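Local coordinates for protein CofB (Escherichia coli, PDB 4QS4) that initiates assembly of the CFA/III type IV pilus of enterotoxigenic Escherichia coli as a minor pilin, at residues E388-D393 / G456-I461; F163-Y168 / Y227-S232; T64-L69 / I145-F150; T202-K207 / I218-K223. One frame throughout, in Å; residues are numbered along the deposited sequence.

Contact 1 of 4, residues E388-D393 / G456-I461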
loop_
_atom_site.group_PDB
_atom_site.type_symbol
_atom_site.label_atom_id
_atom_site.label_comp_id
_atom_site.label_asym_id
_atom_site.label_seq_id
_atom_site.Cartn_x
_atom_site.Cartn_y
_atom_site.Cartn_z
ATOM N N GLU A 388 -10.640 -10.386 -45.529
ATOM C CA GLU A 388 -10.013 -11.359 -44.649
ATOM C C GLU A 388 -8.966 -10.681 -43.788
ATOM O O GLU A 388 -8.156 -9.906 -44.281
ATOM C CB GLU A 388 -9.370 -12.493 -45.449
ATOM C CG GLU A 388 -8.807 -13.597 -44.561
ATOM C CD GLU A 388 -8.266 -14.779 -45.344
ATOM O OE1 GLU A 388 -7.643 -15.660 -44.707
ATOM O OE2 GLU A 388 -8.444 -14.822 -46.590
ATOM N N LEU A 389 -8.981 -10.996 -42.498
ATOM C CA LEU A 389 -8.059 -10.392 -41.545
ATOM C C LEU A 389 -7.552 -11.455 -40.575
ATOM O O LEU A 389 -8.267 -12.410 -40.273
ATOM C CB LEU A 389 -8.780 -9.288 -40.767
ATOM C CG LEU A 389 -9.392 -8.131 -41.577
ATOM C CD1 LEU A 389 -10.370 -7.346 -40.717
ATOM C CD2 LEU A 389 -8.303 -7.223 -42.125
ATOM N N ASN A 390 -6.328 -11.285 -40.087
ATOM C CA ASN A 390 -5.803 -12.144 -39.025
ATOM C C ASN A 390 -6.531 -11.905 -37.705
ATOM O O ASN A 390 -6.826 -10.754 -37.345
ATOM C CB ASN A 390 -4.307 -11.894 -38.818
ATOM C CG ASN A 390 -3.464 -12.377 -39.981
ATOM O OD1 ASN A 390 -3.905 -13.179 -40.801
ATOM N ND2 ASN A 390 -2.226 -11.905 -40.041
ATOM N N VAL A 391 -6.819 -12.984 -36.982
ATOM C CA VAL A 391 -7.450 -12.873 -35.665
ATOM C C VAL A 391 -6.429 -12.265 -34.698
ATOM O O VAL A 391 -5.282 -12.690 -34.662
ATOM C CB VAL A 391 -7.959 -14.239 -35.150
ATOM C CG1 VAL A 391 -8.394 -14.167 -33.686
ATOM C CG2 VAL A 391 -9.117 -14.724 -36.014
ATOM N N GLN A 392 -6.855 -11.253 -33.946
ATOM C CA GLN A 392 -5.964 -10.532 -33.038
ATOM C C GLN A 392 -5.584 -11.372 -31.823
ATOM O O GLN A 392 -6.314 -12.281 -31.430
ATOM C CB GLN A 392 -6.595 -9.201 -32.580
ATOM C CG GLN A 392 -7.888 -9.312 -31.769
ATOM C CD GLN A 392 -9.152 -9.393 -32.628
ATOM O OE1 GLN A 392 -9.192 -10.077 -33.660
ATOM N NE2 GLN A 392 -10.202 -8.721 -32.185
ATOM N N ASP A 393 -4.425 -11.062 -31.249
ATOM C CA ASP A 393 -4.027 -11.587 -29.948
ATOM C C ASP A 393 -4.654 -10.709 -28.869
ATOM O O ASP A 393 -4.468 -9.492 -28.876
ATOM C CB ASP A 393 -2.501 -11.537 -29.791
ATOM C CG ASP A 393 -1.776 -12.549 -30.661
ATOM O OD1 ASP A 393 -2.390 -13.553 -31.072
ATOM O OD2 ASP A 393 -0.571 -12.345 -30.921
ATOM N N GLY A 456 -9.525 -20.569 -36.510
ATOM C CA GLY A 456 -8.529 -20.406 -35.462
ATOM C C GLY A 456 -7.736 -19.113 -35.568
ATOM O O GLY A 456 -7.524 -18.428 -34.557
ATOM N N SER A 457 -7.302 -18.760 -36.779
ATOM C CA SER A 457 -6.429 -17.590 -36.960
ATOM C C SER A 457 -6.907 -16.527 -37.969
ATOM O O SER A 457 -6.227 -15.514 -38.152
ATOM C CB SER A 457 -5.031 -18.072 -37.348
ATOM O OG SER A 457 -5.093 -18.804 -38.551
ATOM N N LYS A 458 -8.063 -16.731 -38.602
ATOM C CA LYS A 458 -8.571 -15.781 -39.605
ATOM C C LYS A 458 -10.016 -15.336 -39.337
ATOM O O LYS A 458 -10.824 -16.121 -38.848
ATOM C CB LYS A 458 -8.488 -16.400 -40.999
ATOM C CG LYS A 458 -7.094 -16.847 -41.412
ATOM C CD LYS A 458 -6.169 -15.664 -41.635
ATOM C CE LYS A 458 -4.826 -16.121 -42.183
ATOM N NZ LYS A 458 -4.057 -14.968 -42.732
ATOM N N TRP A 459 -10.307 -14.069 -39.651
ATOM C CA TRP A 459 -11.671 -13.532 -39.708
ATOM C C TRP A 459 -12.072 -13.484 -41.170
ATOM O O TRP A 459 -11.279 -13.051 -42.014
ATOM C CB TRP A 459 -11.751 -12.085 -39.190
ATOM C CG TRP A 459 -11.661 -11.898 -37.710
ATOM C CD1 TRP A 459 -10.636 -11.318 -37.033
ATOM C CD2 TRP A 459 -12.651 -12.232 -36.732
ATOM N NE1 TRP A 459 -10.906 -11.293 -35.689
ATOM C CE2 TRP A 459 -12.137 -11.849 -35.474
ATOM C CE3 TRP A 459 -13.914 -12.828 -36.792
ATOM C CZ2 TRP A 459 -12.840 -12.046 -34.285
ATOM C CZ3 TRP A 459 -14.613 -13.030 -35.605
ATOM C CH2 TRP A 459 -14.075 -12.636 -34.370
ATOM N N TYR A 460 -13.293 -13.908 -41.472
ATOM C CA TYR A 460 -13.817 -13.841 -42.839
ATOM C C TYR A 460 -15.114 -13.046 -42.856
ATOM O O TYR A 460 -16.105 -13.450 -42.242
ATOM C CB TYR A 460 -14.097 -15.239 -43.394
ATOM C CG TYR A 460 -12.923 -16.182 -43.389
ATOM C CD1 TYR A 460 -11.979 -16.161 -44.412
ATOM C CD2 TYR A 460 -12.777 -17.130 -42.379
ATOM C CE1 TYR A 460 -10.910 -17.046 -44.419
ATOM C CE2 TYR A 460 -11.714 -18.017 -42.379
ATOM C CZ TYR A 460 -10.782 -17.967 -43.395
ATOM O OH TYR A 460 -9.732 -18.862 -43.384
ATOM N N ILE A 461 -15.102 -11.932 -43.574
ATOM C CA ILE A 461 -16.275 -11.076 -43.695
ATOM C C ILE A 461 -16.762 -11.132 -45.138
ATOM O O ILE A 461 -15.997 -10.876 -46.074
ATOM C CB ILE A 461 -15.961 -9.621 -43.319
ATOM C CG1 ILE A 461 -15.149 -9.577 -42.021
ATOM C CG2 ILE A 461 -17.264 -8.823 -43.201
ATOM C CD1 ILE A 461 -14.445 -8.262 -41.805
#
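Lys458 reaches across the antiparallel ladder to Glu388 and Asn390, and its side chain shows how one long residue can serve two neighbours. CB starts 3.9 Å from Glu388 OE1, and CG closes to 3.5 Å. The chain then bends at chi2 (-69°), and CD passes between the two partners, 3.4 Å from Glu388 OE1 and almost as near Asn390 OD1. CE stays near Asn390 OD1, and NZ donates to that oxygen at 2.6 Å, almost in line with the amide C=O. Glu388 OE1 remains 4.2 Å from the ammonium, beyond a salt bridge, and the carboxylate pairs instead through OE2 with Arg386. With an alanine at Lys458, Asn390 OD1 would probably lose its ammonium donor and Glu388 the aliphatic chain laid against its carboxylate.

Beyond the Leu389–Trp459 hydrogen-bonded pair, Trp459 turns its indole to the outgoing loop. Val391 CG2 sits over the face of the five-membered ring as a CH-pi contact, 3.9 Å from its centroid. At the edge, Trp459 NE1 gives a straight bond, 175° at hydrogen, to Gln392 OE1, and NE1 lies in the plane of the Gln392 amide. The chemistry divides between the two sides of the ladder: polar and charged tips gather on the Lys458 side, while the buried indole combines an apolar cover with one directed bond that fixes the loop just after strand 387-390.

Contact 2 of 4, residues F163-Y168 / Y227-S232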
loop_
_atom_site.group_PDB
_atom_site.type_symbol
_atom_site.label_atom_id
_atom_site.label_comp_id
_atom_site.label_asym_id
_atom_site.label_seq_id
_atom_site.Cartn_x
_atom_site.Cartn_y
_atom_site.Cartn_z
ATOM N N PHE A 163 12.831 -17.407 42.551
ATOM C CA PHE A 163 13.459 -17.240 41.237
ATOM C C PHE A 163 12.532 -17.679 40.101
ATOM O O PHE A 163 12.956 -18.388 39.184
ATOM C CB PHE A 163 14.764 -18.046 41.186
ATOM C CG PHE A 163 15.735 -17.697 42.278
ATOM C CD1 PHE A 163 16.643 -16.658 42.109
ATOM C CD2 PHE A 163 15.740 -18.403 43.478
ATOM C CE1 PHE A 163 17.539 -16.331 43.113
ATOM C CE2 PHE A 163 16.634 -18.079 44.486
ATOM C CZ PHE A 163 17.534 -17.041 44.303
ATOM N N TYR A 164 11.277 -17.237 40.150
ATOM C CA TYR A 164 10.247 -17.715 39.224
ATOM C C TYR A 164 9.859 -16.650 38.191
ATOM O O TYR A 164 8.733 -16.634 37.683
ATOM C CB TYR A 164 9.021 -18.174 40.021
ATOM C CG TYR A 164 8.231 -19.286 39.365
ATOM C CD1 TYR A 164 8.681 -20.608 39.408
ATOM C CD2 TYR A 164 7.027 -19.021 38.713
ATOM C CE1 TYR A 164 7.959 -21.630 38.813
ATOM C CE2 TYR A 164 6.297 -20.038 38.118
ATOM C CZ TYR A 164 6.766 -21.341 38.170
ATOM O OH TYR A 164 6.049 -22.356 37.581
ATOM N N PHE A 165 10.810 -15.774 37.870
ATOM C CA PHE A 165 10.602 -14.722 36.879
ATOM C C PHE A 165 11.188 -15.117 35.528
ATOM O O PHE A 165 11.026 -14.389 34.548
ATOM C CB PHE A 165 11.203 -13.387 37.354
ATOM C CG PHE A 165 12.628 -13.492 37.834
ATOM C CD1 PHE A 165 13.683 -13.475 36.935
ATOM C CD2 PHE A 165 12.908 -13.616 39.189
ATOM C CE1 PHE A 165 14.990 -13.579 37.377
ATOM C CE2 PHE A 165 14.214 -13.721 39.637
ATOM C CZ PHE A 165 15.257 -13.701 38.729
ATOM N N SER A 166 11.851 -16.273 35.471
ATOM C CA SER A 166 12.455 -16.754 34.231
ATOM C C SER A 166 11.406 -17.132 33.185
ATOM O O SER A 166 11.702 -17.152 31.988
ATOM C CB SER A 166 13.383 -17.944 34.512
ATOM O OG SER A 166 12.711 -18.958 35.239
ATOM N N ASN A 167 10.186 -17.421 33.637
ATOM C CA ASN A 167 9.084 -17.762 32.732
ATOM C C ASN A 167 8.534 -16.551 31.971
ATOM O O ASN A 167 7.851 -16.710 30.960
ATOM C CB ASN A 167 7.958 -18.454 33.502
ATOM C CG ASN A 167 8.392 -19.774 34.122
ATOM O OD1 ASN A 167 9.581 -20.080 34.205
ATOM N ND2 ASN A 167 7.423 -20.560 34.564
ATOM N N TYR A 168 8.825 -15.348 32.466
ATOM C CA TYR A 168 8.439 -14.112 31.786
ATOM C C TYR A 168 9.415 -13.712 30.684
ATOM O O TYR A 168 9.062 -12.920 29.808
ATOM C CB TYR A 168 8.346 -12.960 32.784
ATOM C CG TYR A 168 7.086 -12.947 33.614
ATOM C CD1 TYR A 168 5.982 -12.191 33.224
ATOM C CD2 TYR A 168 7.005 -13.668 34.800
ATOM C CE1 TYR A 168 4.828 -12.162 33.991
ATOM C CE2 TYR A 168 5.855 -13.649 35.572
ATOM C CZ TYR A 168 4.771 -12.895 35.162
ATOM O OH TYR A 168 3.629 -12.874 35.922
ATOM N N TYR A 227 14.134 -10.524 44.233
ATOM C CA TYR A 227 14.862 -10.446 42.979
ATOM C C TYR A 227 14.066 -9.741 41.884
ATOM O O TYR A 227 12.850 -9.540 41.997
ATOM C CB TYR A 227 15.259 -11.846 42.522
ATOM C CG TYR A 227 16.276 -12.491 43.425
ATOM C CD1 TYR A 227 17.637 -12.355 43.180
ATOM C CD2 TYR A 227 15.879 -13.227 44.537
ATOM C CE1 TYR A 227 18.578 -12.943 44.010
ATOM C CE2 TYR A 227 16.810 -13.816 45.374
ATOM C CZ TYR A 227 18.159 -13.672 45.106
ATOM O OH TYR A 227 19.095 -14.255 45.929
ATOM N N GLY A 228 14.782 -9.362 40.830
ATOM C CA GLY A 228 14.199 -8.688 39.679
ATOM C C GLY A 228 15.057 -8.906 38.452
ATOM O O GLY A 228 16.066 -9.619 38.506
ATOM N N LEU A 229 14.641 -8.296 37.345
ATOM C CA LEU A 229 15.386 -8.326 36.100
ATOM C C LEU A 229 15.699 -6.901 35.692
ATOM O O LEU A 229 14.857 -6.017 35.830
ATOM C CB LEU A 229 14.561 -8.971 34.990
ATOM C CG LEU A 229 14.252 -10.462 35.092
ATOM C CD1 LEU A 229 13.229 -10.838 34.032
ATOM C CD2 LEU A 229 15.519 -11.287 34.936
ATOM N N ARG A 230 16.904 -6.682 35.184
ATOM C CA ARG A 230 17.249 -5.411 34.574
ATOM C C ARG A 230 17.370 -5.634 33.081
ATOM O O ARG A 230 18.242 -6.377 32.630
ATOM C CB ARG A 230 18.551 -4.837 35.136
ATOM C CG ARG A 230 18.859 -3.446 34.602
ATOM C CD ARG A 230 20.216 -2.942 35.061
ATOM N NE ARG A 230 21.310 -3.711 34.476
ATOM C CZ ARG A 230 22.600 -3.450 34.662
ATOM N NH1 ARG A 230 22.977 -2.423 35.416
ATOM N NH2 ARG A 230 23.522 -4.222 34.090
ATOM N N LEU A 231 16.465 -5.010 32.329
ATOM C CA LEU A 231 16.472 -5.072 30.874
ATOM C C LEU A 231 17.149 -3.825 30.321
ATOM O O LEU A 231 16.690 -2.711 30.559
ATOM C CB LEU A 231 15.042 -5.145 30.339
ATOM C CG LEU A 231 14.170 -6.288 30.850
ATOM C CD1 LEU A 231 12.765 -6.158 30.279
ATOM C CD2 LEU A 231 14.780 -7.634 30.495
ATOM N N SER A 232 18.241 -4.020 29.589
ATOM C CA SER A 232 18.994 -2.912 29.008
ATOM C C SER A 232 18.599 -2.751 27.556
ATOM O O SER A 232 18.541 -3.730 26.806
ATOM C CB SER A 232 20.499 -3.164 29.116
ATOM O OG SER A 232 20.922 -3.091 30.467
#
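A chi1 of 50° sets the Phe165 ring between its own backbone N and carbonyl carbon, and from there it reaches strand 226-233, where Tyr227 and Leu229 meet it. Tyr227 has CG anti to the carbonyl carbon (chi1 -67°), which turns a face of its ring to Phe163.

The Phe165 ring spans two strand residues. At one corner, CE1 touches Leu229 CD2 at 3.4 Å, and CD1 is nearly as close to the same methyl. CE2, on the other side of the ring, lies 3.6 Å from Tyr227 CB. Between them, the carbonyl oxygen of Gly228 stands over one ring face, 4.2 Å from Phe165 CZ. Phe163, which is poorly ordered, brings CE1 over a face of the Tyr227 ring, 3.3 Å above its plane and displaced toward the rim. The two planes meet at 43°, an oblique pairing. The phenol oxygen of Tyr227 is satisfied elsewhere, by the backbone carbonyl of Asp222.

Tyr227, Leu229 and Leu231 alternate along the strand, and Leu231 touches Ile24 of helix 9-32. The loop leading into helix 167-177 is thus packed by its phenylalanines onto the helix-bearing side of the antiparallel sheet, an arrangement that belongs to the type IV pilin fold, in which a long N-terminal helix lies against such a sheet.

Contact 3 of 4, residues T64-L69 / I145-F150. With SO4 (sulfate ion), chain F.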
loop_
_atom_site.group_PDB
_atom_site.type_symbol
_atom_site.label_atom_id
_atom_site.label_comp_id
_atom_site.label_asym_id
_atom_site.label_seq_id
_atom_site.Cartn_x
_atom_site.Cartn_y
_atom_site.Cartn_z
ATOM N N THR A 64 22.149 8.151 35.486
ATOM C CA THR A 64 23.099 7.298 36.184
ATOM C C THR A 64 24.368 7.249 35.330
ATOM O O THR A 64 24.348 7.624 34.154
ATOM C CB THR A 64 22.534 5.886 36.415
ATOM O OG1 THR A 64 22.362 5.221 35.164
ATOM C CG2 THR A 64 21.180 5.972 37.131
ATOM N N THR A 65 25.462 6.804 35.931
ATOM C CA THR A 65 26.779 6.885 35.293
ATOM C C THR A 65 27.416 5.514 35.080
ATOM O O THR A 65 28.606 5.423 34.753
ATOM C CB THR A 65 27.724 7.762 36.135
ATOM O OG1 THR A 65 27.775 7.265 37.473
ATOM C CG2 THR A 65 27.215 9.203 36.163
ATOM N N ASN A 66 26.624 4.455 35.244
ATOM C CA ASN A 66 27.140 3.097 35.111
ATOM C C ASN A 66 27.161 2.671 33.660
ATOM O O ASN A 66 26.344 1.861 33.231
ATOM C CB ASN A 66 26.357 2.094 35.979
ATOM C CG ASN A 66 24.864 2.143 35.741
ATOM O OD1 ASN A 66 24.272 3.217 35.683
ATOM N ND2 ASN A 66 24.250 0.975 35.607
ATOM N N LYS A 67 28.099 3.239 32.901
ATOM C CA LYS A 67 28.278 2.901 31.475
ATOM C C LYS A 67 28.626 1.420 31.291
ATOM O O LYS A 67 28.208 0.779 30.329
ATOM C CB LYS A 67 29.400 3.743 30.865
ATOM C CG LYS A 67 29.106 5.233 30.762
ATOM C CD LYS A 67 30.410 6.020 30.728
ATOM C CE LYS A 67 30.242 7.383 30.086
ATOM N NZ LYS A 67 30.094 7.264 28.610
ATOM N N ASP A 68 29.413 0.900 32.217
ATOM C CA ASP A 68 29.773 -0.513 32.244
ATOM C C ASP A 68 28.599 -1.296 32.835
ATOM O O ASP A 68 28.142 -0.996 33.943
ATOM C CB ASP A 68 31.051 -0.694 33.079
ATOM C CG ASP A 68 31.504 -2.145 33.194
ATOM O OD1 ASP A 68 30.970 -3.031 32.495
ATOM O OD2 ASP A 68 32.416 -2.390 34.016
ATOM N N LEU A 69 28.119 -2.285 32.085
ATOM C CA LEU A 69 27.024 -3.161 32.517
ATOM C C LEU A 69 27.295 -3.860 33.846
ATOM O O LEU A 69 26.357 -4.217 34.553
ATOM C CB LEU A 69 26.742 -4.245 31.462
ATOM C CG LEU A 69 25.940 -3.924 30.198
ATOM C CD1 LEU A 69 24.543 -3.445 30.547
ATOM C CD2 LEU A 69 26.658 -2.911 29.321
ATOM N N ILE A 145 21.871 10.098 26.207
ATOM C CA ILE A 145 21.632 8.846 26.924
ATOM C C ILE A 145 22.080 7.672 26.067
ATOM O O ILE A 145 21.588 7.457 24.960
ATOM C CB ILE A 145 20.151 8.691 27.310
ATOM C CG1 ILE A 145 19.764 9.780 28.308
ATOM C CG2 ILE A 145 19.878 7.295 27.880
ATOM C CD1 ILE A 145 18.273 10.015 28.425
ATOM N N GLU A 146 23.005 6.912 26.628
ATOM C CA GLU A 146 23.717 5.853 25.936
ATOM C C GLU A 146 23.009 4.510 26.092
ATOM O O GLU A 146 23.172 3.607 25.273
ATOM C CB GLU A 146 25.096 5.785 26.568
ATOM C CG GLU A 146 26.062 4.779 26.013
ATOM C CD GLU A 146 27.314 4.778 26.847
ATOM O OE1 GLU A 146 27.986 5.827 26.857
ATOM O OE2 GLU A 146 27.594 3.760 27.518
ATOM N N ARG A 147 22.231 4.380 27.162
ATOM C CA ARG A 147 21.535 3.132 27.454
ATOM C C ARG A 147 20.377 3.415 28.399
ATOM O O ARG A 147 20.458 4.306 29.246
ATOM C CB ARG A 147 22.512 2.134 28.092
ATOM C CG ARG A 147 22.040 0.696 28.068
ATOM C CD ARG A 147 23.068 -0.241 28.674
ATOM N NE ARG A 147 23.103 -0.142 30.137
ATOM C CZ ARG A 147 24.150 0.224 30.876
ATOM N NH1 ARG A 147 25.317 0.540 30.324
ATOM N NH2 ARG A 147 24.025 0.266 32.204
ATOM N N VAL A 148 19.293 2.669 28.236
ATOM C CA VAL A 148 18.144 2.779 29.121
ATOM C C VAL A 148 17.923 1.429 29.789
ATOM O O VAL A 148 17.657 0.432 29.109
ATOM C CB VAL A 148 16.878 3.208 28.361
ATOM C CG1 VAL A 148 15.696 3.371 29.318
ATOM C CG2 VAL A 148 17.138 4.503 27.600
ATOM N N ASP A 149 18.048 1.404 31.117
ATOM C CA ASP A 149 17.827 0.190 31.892
ATOM C C ASP A 149 16.475 0.230 32.582
ATOM O O ASP A 149 16.135 1.217 33.237
ATOM C CB ASP A 149 18.917 0.001 32.950
ATOM C CG ASP A 149 20.287 -0.233 32.353
ATOM O OD1 ASP A 149 20.389 -0.676 31.183
ATOM O OD2 ASP A 149 21.274 0.019 33.080
ATOM N N PHE A 150 15.710 -0.847 32.431
ATOM C CA PHE A 150 14.440 -1.001 33.120
ATOM C C PHE A 150 14.570 -2.095 34.158
ATOM O O PHE A 150 14.884 -3.233 33.826
ATOM C CB PHE A 150 13.335 -1.354 32.130
ATOM C CG PHE A 150 13.060 -0.265 31.146
ATOM C CD1 PHE A 150 12.089 0.692 31.405
ATOM C CD2 PHE A 150 13.793 -0.181 29.971
ATOM C CE1 PHE A 150 11.837 1.709 30.489
ATOM C CE2 PHE A 150 13.550 0.832 29.060
ATOM C CZ PHE A 150 12.575 1.776 29.320
HETATM S S SO4 F . 31.175 2.846 34.785
HETATM O O1 SO4 F . 32.469 2.132 34.911
HETATM O O2 SO4 F . 30.772 3.365 36.114
HETATM O O3 SO4 F . 31.346 3.952 33.816
HETATM O O4 SO4 F . 30.136 1.933 34.294
HETATM O O HOH W 1 21.462 0.227 35.811
#
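The backbone oxygen of Asn66 takes two N-H groups from the guanidinium of Arg147. NH2 is the stronger donor, 3.0 Å from Asn66 O and nearly in line with the carbonyl, while NH1 adds a weak bond to the same oxygen. NH1 also reaches Lys67 O at 2.9 Å, though poorly aligned (126° at hydrogen), so two consecutive carbonyls of the loop share one cation. What fixes the rotation of the guanidinium lies beside it on the strand: Arg147 NE bonds to Asp149 OD1 at 3.0 Å and NH2 to Asp149 OD2 at 2.9 Å, a side-on salt bridge lying close to the guanidinium plane. Asp149 OD1 is also hydrogen-bonded to Ser232 OG. The bend at chi3 (75°) turns the group back toward this carboxylate. Leu69 CD1 covers one face, 3.6 Å above its centre. Were a leucine to replace Arg147, both loop carbonyls would probably lose these donors and the buried Asp149 carboxylate its close charge partner, keeping Ser232 and a long, weak pairing with Arg230.

A water joins Asn66 ND2 to Asp149 OD2, a second link between loop and strand. At the more exposed end, Lys67 NZ forms a salt bridge with Glu146 OE1 at 3.1 Å and bonds as well to the carbonyl of Thr137. A sulfate, probably from the crystallisation liquor, sits by the backbone N of Asp68, at a distance too short to be trusted.

Loop 64-69 thus crosses strand 145-154, from one of its sheet neighbours to the other: Thr64 bonds through its backbone to strand 127-136, and Leu69 O receives Arg230 from strand 226-233.

Contact 4 of 4, residues T202-K207 / I218-K223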
loop_
_atom_site.group_PDB
_atom_site.type_symbol
_atom_site.label_atom_id
_atom_site.label_comp_id
_atom_site.label_asym_id
_atom_site.label_seq_id
_atom_site.Cartn_x
_atom_site.Cartn_y
_atom_site.Cartn_z
ATOM N N THR A 202 22.964 -8.863 41.088
ATOM C CA THR A 202 23.208 -10.137 41.748
ATOM C C THR A 202 24.563 -10.640 41.263
ATOM O O THR A 202 24.887 -10.499 40.088
ATOM C CB THR A 202 22.083 -11.151 41.439
ATOM O OG1 THR A 202 20.857 -10.692 42.039
ATOM C CG2 THR A 202 22.423 -12.528 41.983
ATOM N N THR A 203 25.364 -11.188 42.169
ATOM C CA THR A 203 26.696 -11.683 41.809
ATOM C C THR A 203 26.868 -13.138 42.200
ATOM O O THR A 203 26.288 -13.585 43.190
ATOM C CB THR A 203 27.814 -10.851 42.475
ATOM O OG1 THR A 203 27.666 -10.882 43.898
ATOM C CG2 THR A 203 27.766 -9.402 41.986
ATOM N N ILE A 204 27.641 -13.871 41.400
ATOM C CA ILE A 204 28.135 -15.205 41.770
ATOM C C ILE A 204 29.646 -15.073 41.889
ATOM O O ILE A 204 30.314 -14.772 40.899
ATOM C CB ILE A 204 27.803 -16.284 40.705
ATOM C CG1 ILE A 204 26.294 -16.363 40.446
ATOM C CG2 ILE A 204 28.342 -17.652 41.129
ATOM C CD1 ILE A 204 25.475 -16.809 41.639
ATOM N N SER A 205 30.178 -15.264 43.096
ATOM C CA SER A 205 31.609 -15.080 43.359
ATOM C C SER A 205 32.122 -13.753 42.788
ATOM O O SER A 205 33.120 -13.711 42.071
ATOM C CB SER A 205 32.408 -16.253 42.784
ATOM O OG SER A 205 31.990 -17.476 43.365
ATOM N N GLY A 206 31.399 -12.673 43.076
ATOM C CA GLY A 206 31.795 -11.340 42.640
ATOM C C GLY A 206 31.443 -10.956 41.215
ATOM O O GLY A 206 31.534 -9.780 40.870
ATOM N N LYS A 207 31.044 -11.921 40.385
ATOM C CA LYS A 207 30.726 -11.649 38.978
ATOM C C LYS A 207 29.222 -11.414 38.806
ATOM O O LYS A 207 28.424 -12.272 39.174
ATOM C CB LYS A 207 31.177 -12.812 38.081
ATOM C CG LYS A 207 31.059 -12.506 36.588
ATOM C CD LYS A 207 31.539 -13.656 35.704
ATOM C CE LYS A 207 31.181 -13.380 34.246
ATOM N NZ LYS A 207 31.726 -14.400 33.305
ATOM N N ILE A 218 21.586 -21.279 39.970
ATOM C CA ILE A 218 20.389 -20.969 40.762
ATOM C C ILE A 218 20.456 -21.499 42.205
ATOM O O ILE A 218 19.895 -20.891 43.118
ATOM C CB ILE A 218 19.103 -21.479 40.058
ATOM C CG1 ILE A 218 17.861 -20.787 40.631
ATOM C CG2 ILE A 218 18.983 -22.998 40.149
ATOM C CD1 ILE A 218 16.588 -21.106 39.879
ATOM N N GLY A 219 21.147 -22.620 42.403
ATOM C CA GLY A 219 21.247 -23.247 43.721
ATOM C C GLY A 219 21.927 -22.395 44.778
ATOM O O GLY A 219 21.478 -22.348 45.923
ATOM N N SER A 220 23.001 -21.707 44.395
ATOM C CA SER A 220 23.816 -20.941 45.343
ATOM C C SER A 220 23.360 -19.489 45.468
ATOM O O SER A 220 24.175 -18.574 45.353
ATOM C CB SER A 220 25.286 -20.980 44.915
ATOM O OG SER A 220 25.487 -20.223 43.732
ATOM N N LEU A 221 22.065 -19.280 45.709
ATOM C CA LEU A 221 21.516 -17.933 45.863
ATOM C C LEU A 221 20.483 -17.859 46.986
ATOM O O LEU A 221 19.635 -18.742 47.125
ATOM C CB LEU A 221 20.886 -17.456 44.555
ATOM C CG LEU A 221 21.842 -17.064 43.426
ATOM C CD1 LEU A 221 21.051 -16.772 42.162
ATOM C CD2 LEU A 221 22.697 -15.867 43.818
ATOM N N ASP A 222 20.562 -16.784 47.770
ATOM C CA ASP A 222 19.707 -16.589 48.945
ATOM C C ASP A 222 18.236 -16.465 48.539
ATOM O O ASP A 222 17.853 -15.525 47.842
ATOM C CB ASP A 222 20.160 -15.337 49.712
ATOM C CG ASP A 222 19.405 -15.130 51.017
ATOM O OD1 ASP A 222 18.270 -15.632 51.161
ATOM O OD2 ASP A 222 19.954 -14.440 51.900
ATOM N N LYS A 223 17.420 -17.406 49.010
ATOM C CA LYS A 223 16.027 -17.526 48.577
ATOM C C LYS A 223 15.093 -16.524 49.257
ATOM O O LYS A 223 13.994 -16.277 48.763
ATOM C CB LYS A 223 15.515 -18.951 48.823
ATOM C CG LYS A 223 16.369 -20.045 48.187
ATOM C CD LYS A 223 15.849 -21.447 48.490
ATOM C CE LYS A 223 14.509 -21.731 47.824
ATOM N NZ LYS A 223 14.517 -21.453 46.358
#
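Ile204 and Leu221 cross at about a right angle, and the meeting point is a pair of methyl groups: Ile204 CD1 stands 3.7 Å from Leu221 CD2. The same leucine methyl meets Thr202 from a different direction, tip to tip, with Thr202 CG2 at 3.8 Å from Leu221 CD2. One branch of Leu221 therefore fits against two residues on the same side of strand 200-204.

Thr202 divides its functions by torsion. With OG1 anti to the carbonyl carbon (chi1 -67°), the hydroxyl is directed to Glu190, with which it is hydrogen-bonded, and the methyl is left to Leu221. Ile204 bends at chi2 (-64°), which carries CD1 across to the loop; Ser220 OG lies 4.0 Å from that methyl, a loose contact at the margin. Behind this patch, Leu221 also rests on Phe163 and Tyr227, so a modest surface contact continues into the interior.

Both partners are shaped by turns. Ser220 is the centre of an inverse gamma turn, which precedes the leucine. On the other side, Ile204 and Lys207 exchange two backbone hydrogen bonds around a type I' turn, Ser205 and Gly206 both taking positive phi, as is typical of a tight two-residue beta hairpin, here at the edge of the pilin sheet.

In the fold
Contacts 2, 3 and 4 belong to the pilin domain and reach one sheet, whereas contact 1 lies in the C-terminal domain, its centre about 78 Å or more from each of theirs. Contact 2 is fully buried and made by aromatic and aliphatic side chains. Contact 3, partly buried, holds the neighbouring strand through charge and carbonyl bonds; the two meet where Ser232 OG approaches Asp149 OD1 at 2.6 Å. Contact 4 is a small apolar surface patch that joins contact 2 through Phe163 and Leu221. Contact 1, also at the surface, alone pairs two strands by a backbone ladder, with directed side-chain bonds added.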